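Local coordinates for protein glutamate racemase (Bacillus anthracis, PDB 2DWU) that belongs to the Asp/Glu/hydantoin racemase family and holds D-glutamic acid in a pocket between its two alpha/beta domains, at residues G39-C44 and F239-S244; I116-T121 and V143-C148; S8-L13 and P69-V74; A76-A81 and I97-P102. All coordinates share one frame; numbering follows the deposited sequence. Where two conformers were deposited one is given.

Interaction 1. Residues G39-C44 and F239-S244; sequences GDNERC and FFTTGS. With K (potassium ion), chain G.
Thr242 meets the carboxylate of Asp40 at one end and Arg43 meets it at the other. Thr242 OG1 donates to Asp40 OD1 over 2.8 Å; Asp40 OD1 accepts on its anti lone pair, the one away from OD2. Arg43 forms a side-on salt bridge to OD2 with two nitrogens: NE lies 2.8 Å from Asp40 OD2 on its syn lone pair, while NH2 approaches from above the carboxylate plane. OD2 itself sits in the guanidinium plane, and Phe57 makes a cation-pi contact with Arg43. Tyr46 OH also bonds Asp40 OD2. Asp40 CG lies anti to its backbone N (chi1 -167°), beside the carbonyl carbon. Here two neighbouring parallel strands of the six-stranded sheet end: Gly39 N bonds Phe240 O at 2.9 Å and Thr242 N returns to Gly39 O at 3.1 Å. Past the bridge, Thr242 OG1 also accepts from Glu42 N at 3.0 Å, and Thr241 OG1 closes an ST turn on Gly243 N. The carbonyl of Thr242 turns to the potassium ion, its O 2.9 Å from the metal, where Val265 O and Asp266 OD2 also bind. Glu42 OE2 accepts, at 2.6 Å, from a water that lies a long 3.3 Å from the potassium.

Interaction 2. Residues I116-T121 and V143-C148; sequences IGVIGT and VHSHAC
Residues Ile116 to Gly120 pair one to one with Val143 to Ala147 as parallel strands, their short axes 4.7 Å apart and inclined by 16°. They belong to a beta-alpha-beta crossover, joined through helices 122-127 and 129-137. Strand 142-147 is an outermost strand of the four-stranded parallel sheet within this chain. Backbone hydrogen bonds alternate in direction along the pair. His144 N reaches Ile116 O at 2.9 Å, Val118 N reaches His144 O, His146 N reaches Val118 O, and Cys148 N closes the row on Gly120 O, also at 2.9 Å. The link from Gly120 N to His146 O is weak at 3.5 Å. CA-H...O contacts fill in between; Gly117 CA, for instance, lies 3.2 Å from His144 O.

Side-chain packing divides between the two faces. On one, Val118 CG1 lies 3.4 Å from Ser145 OG; Ile116, Val118 and Val143 lie against helix 129-137, and Ala147 against helix 122-127. On the other, Ile119 CG2 sits at the edge of the His146 ring, and Ile119, His144, His146 and Cys148 meet helix 162-177. Beyond the strand, Thr121 caps the following helix through a bond to Thr124 N and also bonds Thr79 OG1; Thr121 itself touches the D-glutamic acid. Cys148 has SG anti to its carbonyl carbon (chi1 -64°) and sets that sulphur 3.6 Å from Ile119 CG2.

Interaction 3. Residues S8-L13 and P69-V74; sequences SVIGVL and PLKALV
Pro69 begins the pairing with its carbonyl O, which accepts from Val9 N at 2.8 Å. Leu70 follows on the opposite side of the backbone from Lys71; its CD2 lies 3.8 Å from Val9 CG2 and rests on Gly11 CA, where no side chain intervenes. Lys71 N donates to Val9 O at 2.9 Å, and here the chain turns a corner. Gly11 N bonds Ala72 O, so that between the Val9 O and Gly11 N bonds Lys71 and Ala72 together span Ile10: a bulge in strand 70-75, one of the central strands of the six-stranded sheet. The Lys71 side chain lies beside Ile10, with CG 3.6 Å from Ile10 CD1; a bend at chi3 (68°) turns CE, and NZ beyond it reaches Glu33 and Ile228 O. Leu73 places CD1 4.1 Å from Leu13 CD2, on the side facing helix 51-65. Val74 is held by both backbone groups: its N meets Gly11 O at 2.8 Å and its O takes Leu13 N, while CG2 packs 3.9 Å from Ile10 CG2 under helix 211-226. Backbone bonds thus set the register and hydrocarbon fills both faces; the one buried charge, on Lys71, is probably stabilised by its carboxylate and carbonyl partners.

Interaction 4. Residues A76-A81 and I97-P102; sequences ACNTAA and IGVIHP. With DGL (D-glutamic acid), chain H.
Val99 and Ile100 pack against Ala76, Asn78 and Ala81 in a van der Waals contact without any hydrogen bond across it. It lies deep in the protein, within the beta-alpha-beta unit of strand 70-75, helix 78-91 and strand 96-98, where the start of the helix meets the turn leading from the last strand into helix 100-110. Val99 is the wedge. Its CG1 sits 3.4 Å from Ala76 O, and CG2 presses on the side-chain amide of Asn78, 3.5 Å from CG and close to OD1 and ND2 as well; the two side chains cross at about a right angle. Ile100 has an extended chain (chi2 179°) that carries CD1 to 3.6 Å from Asn78 O and to Ala81 CB. Ile100 also touches Met129 and Tyr130 of helix 129-137, and Val99 touches Thr215 of helix 211-226.

Val99 thus backs a residue of the ligand pocket. Asn78 grips one carboxylate oxygen of D-glutamic acid twice, through its backbone N at 3.1 Å and its ND2 at 3.2 Å from OXT, while OD1 is tied to Ser211. Thr79 takes the other oxygen, donating OG1 to DGL O over 2.6 Å with help from its backbone N. The carboxylate therefore faces the N-terminus of helix 78-91, whose partial positive charge would favour it. Cys77 is the N-cap residue: its SG accepts from Ala80 N at 3.3 Å, and it also lies 3.3 Å from the N of D-glutamic acid.

Overall arrangement
Interactions 1, 3 and 4 all reach the six-stranded sheet, whereas interaction 2 belongs to the four-stranded one. Interactions 3 and 4 join directly through two probable hydrogen bonds: Leu73 O to Ile97 N (2.8 Å) links strand 70-75 to strand 96-98, and Leu13 O to Ala76 N (2.9 Å) extends the pairing of strands 9-14 and 70-75 to Ala76. Interaction 4 also touches interaction 2, through a probable hydrogen bond of Thr121 OG1 to Thr79 OG1 at 2.8 Å, which joins the residues following a strand of each sheet beside the D-glutamic acid. Interaction 1 adds Cys44 to the same pocket, although its centre lies about 18 Å from that of interaction 4. Interactions 2 and 3 lie on opposite sides of the chain's centre.

Interaction 1. Residues G39-C44 and F239-S244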
loop_
_atom_site.group_PDB
_atom_site.type_symbol
_atom_site.label_atom_id
_atom_site.label_comp_id
_atom_site.label_asym_id
_atom_site.label_seq_id
_atom_site.Cartn_x
_atom_site.Cartn_y
_atom_site.Cartn_z
ATOM N N GLY B 39 -16.478 18.127 7.660
ATOM C CA GLY B 39 -15.330 19.022 7.812
ATOM C C GLY B 39 -15.727 20.087 8.813
ATOM O O GLY B 39 -16.780 20.735 8.651
ATOM N N ASP B 40 -14.912 20.280 9.853
ATOM C CA ASP B 40 -15.237 21.258 10.907
ATOM C C ASP B 40 -14.692 22.646 10.579
ATOM O O ASP B 40 -13.975 23.255 11.388
ATOM C CB ASP B 40 -14.660 20.754 12.232
ATOM C CG ASP B 40 -15.187 21.509 13.465
ATOM O OD1 ASP B 40 -16.187 22.243 13.344
ATOM O OD2 ASP B 40 -14.587 21.331 14.562
ATOM N N ASN B 41 -15.070 23.176 9.420
ATOM C CA ASN B 41 -14.540 24.463 9.005
ATOM C C ASN B 41 -14.697 25.603 10.005
ATOM O O ASN B 41 -13.844 26.499 10.069
ATOM C CB ASN B 41 -15.153 24.877 7.671
ATOM C CG ASN B 41 -14.795 23.923 6.567
ATOM O OD1 ASN B 41 -15.380 22.843 6.449
ATOM N ND2 ASN B 41 -13.812 24.299 5.762
ATOM N N GLU B 42 -15.773 25.586 10.773
ATOM C CA GLU B 42 -15.965 26.658 11.753
ATOM C C GLU B 42 -14.838 26.734 12.792
ATOM O O GLU B 42 -14.571 27.811 13.350
ATOM C CB GLU B 42 -17.309 26.483 12.457
ATOM C CG GLU B 42 -17.638 27.626 13.419
ATOM C CD GLU B 42 -19.121 27.681 13.769
ATOM O OE1 GLU B 42 -19.874 28.400 13.067
ATOM O OE2 GLU B 42 -19.533 26.995 14.733
ATOM N N ARG B 43 -14.152 25.619 13.045
ATOM C CA ARG B 43 -13.076 25.604 14.028
ATOM C C ARG B 43 -11.689 25.295 13.438
ATOM O O ARG B 43 -10.735 25.022 14.161
ATOM C CB ARG B 43 -13.418 24.640 15.158
ATOM C CG ARG B 43 -14.725 25.067 15.881
ATOM C CD ARG B 43 -15.040 24.213 17.110
ATOM N NE ARG B 43 -15.346 22.827 16.746
ATOM C CZ ARG B 43 -16.082 22.001 17.482
ATOM N NH1 ARG B 43 -16.610 22.407 18.631
ATOM N NH2 ARG B 43 -16.290 20.752 17.067
ATOM N N CYS B 44 -11.596 25.348 12.117
ATOM C CA CYS B 44 -10.335 25.132 11.398
ATOM C C CYS B 44 -9.576 26.459 11.571
ATOM O O CYS B 44 -10.195 27.531 11.507
ATOM C CB CYS B 44 -10.656 24.872 9.925
ATOM S SG CYS B 44 -9.255 24.396 8.893
ATOM N N PHE B 239 -21.416 15.374 1.747
ATOM C CA PHE B 239 -20.426 16.186 2.462
ATOM C C PHE B 239 -21.147 17.143 3.405
ATOM O O PHE B 239 -22.214 17.685 3.070
ATOM C CB PHE B 239 -19.569 16.968 1.470
ATOM C CG PHE B 239 -18.730 16.090 0.593
ATOM C CD1 PHE B 239 -17.392 15.853 0.910
ATOM C CD2 PHE B 239 -19.282 15.476 -0.527
ATOM C CE1 PHE B 239 -16.612 15.011 0.117
ATOM C CE2 PHE B 239 -18.510 14.623 -1.335
ATOM C CZ PHE B 239 -17.161 14.393 -1.002
ATOM N N PHE B 240 -20.580 17.329 4.590
ATOM C CA PHE B 240 -21.158 18.198 5.604
ATOM C C PHE B 240 -20.083 19.131 6.150
ATOM O O PHE B 240 -18.916 18.743 6.258
ATOM C CB PHE B 240 -21.720 17.345 6.739
ATOM C CG PHE B 240 -22.828 16.428 6.318
ATOM C CD1 PHE B 240 -24.138 16.898 6.231
ATOM C CD2 PHE B 240 -22.564 15.103 5.998
ATOM C CE1 PHE B 240 -25.175 16.054 5.827
ATOM C CE2 PHE B 240 -23.597 14.248 5.586
ATOM C CZ PHE B 240 -24.908 14.736 5.504
ATOM N N THR B 241 -20.473 20.353 6.498
ATOM C CA THR B 241 -19.506 21.315 7.033
ATOM C C THR B 241 -20.125 22.131 8.148
ATOM O O THR B 241 -21.348 22.350 8.182
ATOM C CB THR B 241 -19.015 22.284 5.950
ATOM O OG1 THR B 241 -18.085 23.212 6.531
ATOM C CG2 THR B 241 -20.182 23.085 5.370
ATOM N N THR B 242 -19.285 22.563 9.082
ATOM C CA THR B 242 -19.780 23.381 10.179
ATOM C C THR B 242 -19.632 24.854 9.819
ATOM O O THR B 242 -20.120 25.725 10.544
ATOM C CB THR B 242 -19.017 23.143 11.481
ATOM O OG1 THR B 242 -17.612 23.318 11.243
ATOM C CG2 THR B 242 -19.316 21.741 12.050
ATOM N N GLY B 243 -18.953 25.141 8.713
ATOM C CA GLY B 243 -18.791 26.520 8.295
ATOM C C GLY B 243 -19.783 26.876 7.213
ATOM O O GLY B 243 -20.837 26.264 7.100
ATOM N N SER B 244 -19.435 27.875 6.422
ATOM C CA SER B 244 -20.260 28.331 5.320
ATOM C C SER B 244 -20.393 27.244 4.259
ATOM O O SER B 244 -19.395 26.726 3.769
ATOM C CB SER B 244 -19.626 29.569 4.686
ATOM O OG SER B 244 -20.180 29.795 3.408
HETATM K K K G . -22.159 25.145 12.571
HETATM O O HOH W 1 -21.757 25.975 15.705
HETATM O O HOH W 2 -20.811 23.616 14.702
#

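Interaction 2. Residues I116-T121 and V143-C148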
loop_
_atom_site.group_PDB
_atom_site.type_symbol
_atom_site.label_atom_id
_atom_site.label_comp_id
_atom_site.label_asym_id
_atom_site.label_seq_id
_atom_site.Cartn_x
_atom_site.Cartn_y
_atom_site.Cartn_z
ATOM N N ILE B 116 14.142 9.668 6.088
ATOM C CA ILE B 116 12.829 10.185 5.729
ATOM C C ILE B 116 12.492 11.536 6.325
ATOM O O ILE B 116 12.736 11.772 7.497
ATOM C CB ILE B 116 11.806 9.151 6.210
ATOM C CG1 ILE B 116 12.066 7.807 5.496
ATOM C CG2 ILE B 116 10.377 9.618 5.908
ATOM C CD1 ILE B 116 11.407 6.624 6.177
ATOM N N GLY B 117 11.973 12.449 5.502
ATOM C CA GLY B 117 11.551 13.724 6.048
ATOM C C GLY B 117 10.021 13.720 6.150
ATOM O O GLY B 117 9.348 12.949 5.472
ATOM N N VAL B 118 9.469 14.540 7.031
ATOM C CA VAL B 118 8.009 14.680 7.080
ATOM C C VAL B 118 7.695 16.086 7.534
ATOM O O VAL B 118 8.344 16.625 8.435
ATOM C CB VAL B 118 7.299 13.664 7.996
ATOM C CG1 VAL B 118 7.799 13.787 9.436
ATOM C CG2 VAL B 118 5.779 13.904 7.924
ATOM N N ILE B 119 6.704 16.684 6.879
ATOM C CA ILE B 119 6.275 18.053 7.157
ATOM C C ILE B 119 4.797 18.049 7.508
ATOM O O ILE B 119 4.035 17.185 7.045
ATOM C CB ILE B 119 6.526 19.018 5.958
ATOM C CG1 ILE B 119 5.938 18.458 4.652
ATOM C CG2 ILE B 119 8.054 19.232 5.839
ATOM C CD1 ILE B 119 5.936 19.477 3.514
ATOM N N GLY B 120 4.388 18.997 8.342
ATOM C CA GLY B 120 2.989 19.043 8.735
ATOM C C GLY B 120 2.767 20.192 9.677
ATOM O O GLY B 120 3.649 21.050 9.835
ATOM N N THR B 121 1.594 20.231 10.300
ATOM C CA THR B 121 1.281 21.323 11.230
ATOM C C THR B 121 2.083 21.185 12.512
ATOM O O THR B 121 2.684 20.154 12.783
ATOM C CB THR B 121 -0.197 21.288 11.685
ATOM O OG1 THR B 121 -0.426 20.060 12.407
ATOM C CG2 THR B 121 -1.153 21.399 10.503
ATOM N N VAL B 143 14.654 9.967 10.913
ATOM C CA VAL B 143 13.465 10.746 10.580
ATOM C C VAL B 143 13.676 12.205 10.931
ATOM O O VAL B 143 14.066 12.537 12.059
ATOM C CB VAL B 143 12.216 10.218 11.359
ATOM C CG1 VAL B 143 10.910 10.926 10.876
ATOM C CG2 VAL B 143 12.076 8.689 11.164
ATOM N N HIS B 144 13.424 13.077 9.959
ATOM C CA HIS B 144 13.554 14.518 10.176
ATOM C C HIS B 144 12.153 15.087 10.078
ATOM O O HIS B 144 11.568 15.047 8.998
ATOM C CB HIS B 144 14.427 15.123 9.091
ATOM C CG HIS B 144 15.857 14.673 9.166
ATOM N ND1 HIS B 144 16.719 15.116 10.148
ATOM C CD2 HIS B 144 16.560 13.795 8.408
ATOM C CE1 HIS B 144 17.896 14.525 9.989
ATOM N NE2 HIS B 144 17.826 13.718 8.945
ATOM N N SER B 145 11.645 15.626 11.187
ATOM C CA SER B 145 10.281 16.156 11.249
ATOM C C SER B 145 10.294 17.673 11.400
ATOM O O SER B 145 10.892 18.207 12.335
ATOM C CB SER B 145 9.549 15.486 12.413
ATOM O OG SER B 145 9.604 14.077 12.246
ATOM N N HIS B 146 9.624 18.364 10.471
ATOM C CA HIS B 146 9.599 19.832 10.446
ATOM C C HIS B 146 8.216 20.464 10.261
ATOM O O HIS B 146 7.537 20.215 9.257
ATOM C CB HIS B 146 10.519 20.318 9.316
ATOM C CG HIS B 146 10.506 21.802 9.111
ATOM N ND1 HIS B 146 10.971 22.692 10.053
ATOM C CD2 HIS B 146 10.077 22.552 8.067
ATOM C CE1 HIS B 146 10.828 23.924 9.604
ATOM N NE2 HIS B 146 10.285 23.869 8.401
ATOM N N ALA B 147 7.817 21.310 11.206
ATOM C CA ALA B 147 6.507 21.977 11.113
ATOM C C ALA B 147 6.590 23.063 10.043
ATOM O O ALA B 147 7.590 23.782 9.962
ATOM C CB ALA B 147 6.143 22.598 12.442
ATOM N N CYS B 148 5.525 23.198 9.243
ATOM C CA CYS B 148 5.436 24.199 8.162
ATOM C C CYS B 148 4.077 24.864 8.390
ATOM O O CYS B 148 3.152 24.711 7.590
ATOM C CB CYS B 148 5.464 23.506 6.796
ATOM S SG CYS B 148 7.018 22.631 6.477
#

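Interaction 3. Residues S8-L13 and P69-V74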
loop_
_atom_site.group_PDB
_atom_site.type_symbol
_atom_site.label_atom_id
_atom_site.label_comp_id
_atom_site.label_asym_id
_atom_site.label_seq_id
_atom_site.Cartn_x
_atom_site.Cartn_y
_atom_site.Cartn_z
ATOM N N SER B 8 -23.729 0.190 4.159
ATOM C CA SER B 8 -22.863 0.956 5.050
ATOM C C SER B 8 -21.926 1.893 4.292
ATOM O O SER B 8 -21.559 1.638 3.152
ATOM C CB SER B 8 -22.060 0.018 5.953
ATOM O OG SER B 8 -21.292 -0.896 5.202
ATOM N N VAL B 9 -21.553 2.982 4.953
ATOM C CA VAL B 9 -20.694 3.997 4.371
ATOM C C VAL B 9 -19.360 4.162 5.077
ATOM O O VAL B 9 -19.153 3.653 6.162
ATOM C CB VAL B 9 -21.400 5.367 4.407
ATOM C CG1 VAL B 9 -22.787 5.247 3.757
ATOM C CG2 VAL B 9 -21.543 5.840 5.853
ATOM N N ILE B 10 -18.460 4.860 4.403
ATOM C CA ILE B 10 -17.157 5.168 4.986
ATOM C C ILE B 10 -17.302 6.572 5.585
ATOM O O ILE B 10 -17.553 7.529 4.850
ATOM C CB ILE B 10 -16.049 5.254 3.902
ATOM C CG1 ILE B 10 -15.974 3.953 3.083
ATOM C CG2 ILE B 10 -14.734 5.598 4.554
ATOM C CD1 ILE B 10 -15.651 2.751 3.888
ATOM N N GLY B 11 -17.139 6.699 6.901
ATOM C CA GLY B 11 -17.203 8.026 7.508
ATOM C C GLY B 11 -15.832 8.668 7.333
ATOM O O GLY B 11 -14.828 7.978 7.479
ATOM N N VAL B 12 -15.789 9.950 6.976
ATOM C CA VAL B 12 -14.500 10.660 6.816
ATOM C C VAL B 12 -14.603 11.963 7.599
ATOM O O VAL B 12 -15.564 12.724 7.414
ATOM C CB VAL B 12 -14.204 10.987 5.318
ATOM C CG1 VAL B 12 -12.836 11.687 5.193
ATOM C CG2 VAL B 12 -14.205 9.705 4.475
ATOM N N LEU B 13 -13.652 12.222 8.498
ATOM C CA LEU B 13 -13.699 13.482 9.238
ATOM C C LEU B 13 -12.400 14.264 9.038
ATOM O O LEU B 13 -11.317 13.692 8.825
ATOM C CB LEU B 13 -14.010 13.249 10.730
ATOM C CG LEU B 13 -13.049 12.440 11.602
ATOM C CD1 LEU B 13 -11.809 13.300 12.003
ATOM C CD2 LEU B 13 -13.794 12.011 12.888
ATOM N N PRO B 69 -24.885 4.659 8.940
ATOM C CA PRO B 69 -24.394 3.290 9.121
ATOM C C PRO B 69 -22.920 3.178 8.716
ATOM O O PRO B 69 -22.624 2.868 7.572
ATOM C CB PRO B 69 -25.299 2.467 8.204
ATOM C CG PRO B 69 -25.604 3.419 7.083
ATOM C CD PRO B 69 -25.754 4.780 7.755
ATOM N N LEU B 70 -22.005 3.415 9.655
ATOM C CA LEU B 70 -20.576 3.355 9.332
ATOM C C LEU B 70 -19.976 1.964 9.295
ATOM O O LEU B 70 -20.181 1.164 10.219
ATOM C CB LEU B 70 -19.754 4.156 10.360
ATOM C CG LEU B 70 -20.209 5.584 10.656
ATOM C CD1 LEU B 70 -19.297 6.235 11.712
ATOM C CD2 LEU B 70 -20.198 6.378 9.365
ATOM N N LYS B 71 -19.209 1.675 8.252
ATOM C CA LYS B 71 -18.518 0.394 8.189
ATOM C C LYS B 71 -17.066 0.633 8.606
ATOM O O LYS B 71 -16.370 -0.285 9.024
ATOM C CB LYS B 71 -18.574 -0.238 6.779
ATOM C CG LYS B 71 -17.727 0.425 5.702
ATOM C CD LYS B 71 -17.470 -0.502 4.461
ATOM C CE LYS B 71 -18.718 -0.789 3.648
ATOM N NZ LYS B 71 -18.400 -1.455 2.346
ATOM N N ALA B 72 -16.624 1.889 8.508
ATOM C CA ALA B 72 -15.254 2.263 8.866
ATOM C C ALA B 72 -15.181 3.780 8.997
ATOM O O ALA B 72 -16.026 4.486 8.463
ATOM C CB ALA B 72 -14.270 1.788 7.773
ATOM N N LEU B 73 -14.159 4.269 9.704
ATOM C CA LEU B 73 -13.955 5.693 9.907
ATOM C C LEU B 73 -12.547 6.059 9.438
ATOM O O LEU B 73 -11.578 5.387 9.793
ATOM C CB LEU B 73 -14.085 6.043 11.405
ATOM C CG LEU B 73 -13.703 7.497 11.745
ATOM C CD1 LEU B 73 -14.654 8.483 11.035
ATOM C CD2 LEU B 73 -13.762 7.665 13.256
ATOM N N VAL B 74 -12.450 7.115 8.635
ATOM C CA VAL B 74 -11.137 7.617 8.190
ATOM C C VAL B 74 -10.940 9.004 8.815
ATOM O O VAL B 74 -11.793 9.902 8.680
ATOM C CB VAL B 74 -11.065 7.759 6.660
ATOM C CG1 VAL B 74 -9.731 8.435 6.249
ATOM C CG2 VAL B 74 -11.163 6.370 6.012
#

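Interaction 4. Residues A76-A81 and I97-P102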
loop_
_atom_site.group_PDB
_atom_site.type_symbol
_atom_site.label_atom_id
_atom_site.label_comp_id
_atom_site.label_asym_id
_atom_site.label_seq_id
_atom_site.Cartn_x
_atom_site.Cartn_y
_atom_site.Cartn_z
ATOM N N ALA B 76 -9.139 11.846 8.214
ATOM C CA ALA B 76 -8.425 12.418 7.086
ATOM C C ALA B 76 -7.424 13.512 7.452
ATOM O O ALA B 76 -6.492 13.810 6.678
ATOM C CB ALA B 76 -9.451 12.964 6.077
ATOM N N CYS B 77 -7.638 14.121 8.607
ATOM C CA CYS B 77 -6.799 15.221 9.093
ATOM C C CYS B 77 -5.583 14.678 9.843
ATOM O O CYS B 77 -5.749 13.936 10.799
ATOM C CB CYS B 77 -7.651 16.078 10.036
ATOM S SG CYS B 77 -6.797 17.465 10.783
ATOM N N ASN B 78 -4.375 15.051 9.401
ATOM C CA ASN B 78 -3.169 14.568 10.067
ATOM C C ASN B 78 -3.087 15.096 11.498
ATOM O O ASN B 78 -2.624 14.376 12.385
ATOM C CB ASN B 78 -1.907 14.985 9.275
ATOM C CG ASN B 78 -1.879 14.384 7.870
ATOM O OD1 ASN B 78 -1.099 13.426 7.563
ATOM N ND2 ASN B 78 -2.681 14.929 7.001
ATOM N N THR B 79 -3.520 16.344 11.721
ATOM C CA THR B 79 -3.496 16.945 13.066
ATOM C C THR B 79 -4.446 16.198 14.005
ATOM O O THR B 79 -4.104 15.877 15.155
ATOM C CB THR B 79 -3.915 18.436 12.996
ATOM O OG1 THR B 79 -3.020 19.124 12.107
ATOM C CG2 THR B 79 -3.863 19.083 14.381
ATOM N N ALA B 80 -5.634 15.897 13.480
ATOM C CA ALA B 80 -6.644 15.183 14.241
ATOM C C ALA B 80 -6.162 13.762 14.516
ATOM O O ALA B 80 -6.335 13.238 15.633
ATOM C CB ALA B 80 -7.973 15.176 13.445
ATOM N N ALA B 81 -5.528 13.130 13.524
ATOM C CA ALA B 81 -5.043 11.772 13.737
ATOM C C ALA B 81 -3.957 11.736 14.808
ATOM O O ALA B 81 -3.944 10.847 15.667
ATOM C CB ALA B 81 -4.527 11.158 12.444
ATOM N N ILE B 97 -9.129 4.231 10.384
ATOM C CA ILE B 97 -7.893 4.389 9.611
ATOM C C ILE B 97 -7.482 5.859 9.644
ATOM O O ILE B 97 -8.259 6.739 9.243
ATOM C CB ILE B 97 -8.108 3.976 8.120
ATOM C CG1 ILE B 97 -8.263 2.446 7.970
ATOM C CG2 ILE B 97 -6.891 4.361 7.297
ATOM C CD1 ILE B 97 -9.545 1.852 8.532
ATOM N N GLY B 98 -6.273 6.124 10.123
ATOM C CA GLY B 98 -5.751 7.480 10.185
ATOM C C GLY B 98 -4.846 7.694 8.983
ATOM O O GLY B 98 -4.456 6.734 8.293
ATOM N N VAL B 99 -4.467 8.941 8.758
ATOM C CA VAL B 99 -3.637 9.267 7.594
ATOM C C VAL B 99 -2.134 9.213 7.846
ATOM O O VAL B 99 -1.347 9.285 6.896
ATOM C CB VAL B 99 -3.978 10.674 7.017
ATOM C CG1 VAL B 99 -5.289 10.606 6.248
ATOM C CG2 VAL B 99 -4.110 11.727 8.125
ATOM N N ILE B 100 -1.743 9.060 9.104
ATOM C CA ILE B 100 -0.312 9.042 9.455
ATOM C C ILE B 100 0.388 7.707 9.179
ATOM O O ILE B 100 1.383 7.687 8.452
ATOM C CB ILE B 100 -0.128 9.464 10.936
ATOM C CG1 ILE B 100 -0.585 10.920 11.090
ATOM C CG2 ILE B 100 1.351 9.261 11.406
ATOM C CD1 ILE B 100 -0.478 11.463 12.497
ATOM N N HIS B 101 -0.146 6.606 9.705
ATOM C CA HIS B 101 0.485 5.312 9.509
ATOM C C HIS B 101 0.599 4.880 8.050
ATOM O O HIS B 101 1.620 4.307 7.653
ATOM C CB HIS B 101 -0.214 4.253 10.370
ATOM C CG HIS B 101 0.009 4.454 11.839
ATOM N ND1 HIS B 101 -0.669 5.404 12.571
ATOM C CD2 HIS B 101 0.874 3.861 12.699
ATOM C CE1 HIS B 101 -0.233 5.390 13.822
ATOM N NE2 HIS B 101 0.704 4.461 13.927
ATOM N N PRO B 102 -0.425 5.141 7.223
ATOM C CA PRO B 102 -0.298 4.738 5.820
ATOM C C PRO B 102 0.860 5.472 5.150
ATOM O O PRO B 102 1.570 4.885 4.324
ATOM C CB PRO B 102 -1.657 5.133 5.202
ATOM C CG PRO B 102 -2.588 4.939 6.343
ATOM C CD PRO B 102 -1.802 5.560 7.534
HETATM N N DGL H . -6.315 19.192 7.966
HETATM C CA DGL H . -5.128 19.685 8.733
HETATM C C DGL H . -4.052 18.657 8.729
HETATM O O DGL H . -3.120 18.685 9.524
HETATM C CB DGL H . -4.603 20.996 8.107
HETATM C CG DGL H . -5.539 22.140 8.563
HETATM C CD DGL H . -5.600 22.391 10.014
HETATM O OE1 DGL H . -4.680 22.892 10.662
HETATM O OE2 DGL H . -6.713 22.029 10.609
HETATM O OXT DGL H . -4.145 17.704 7.843
#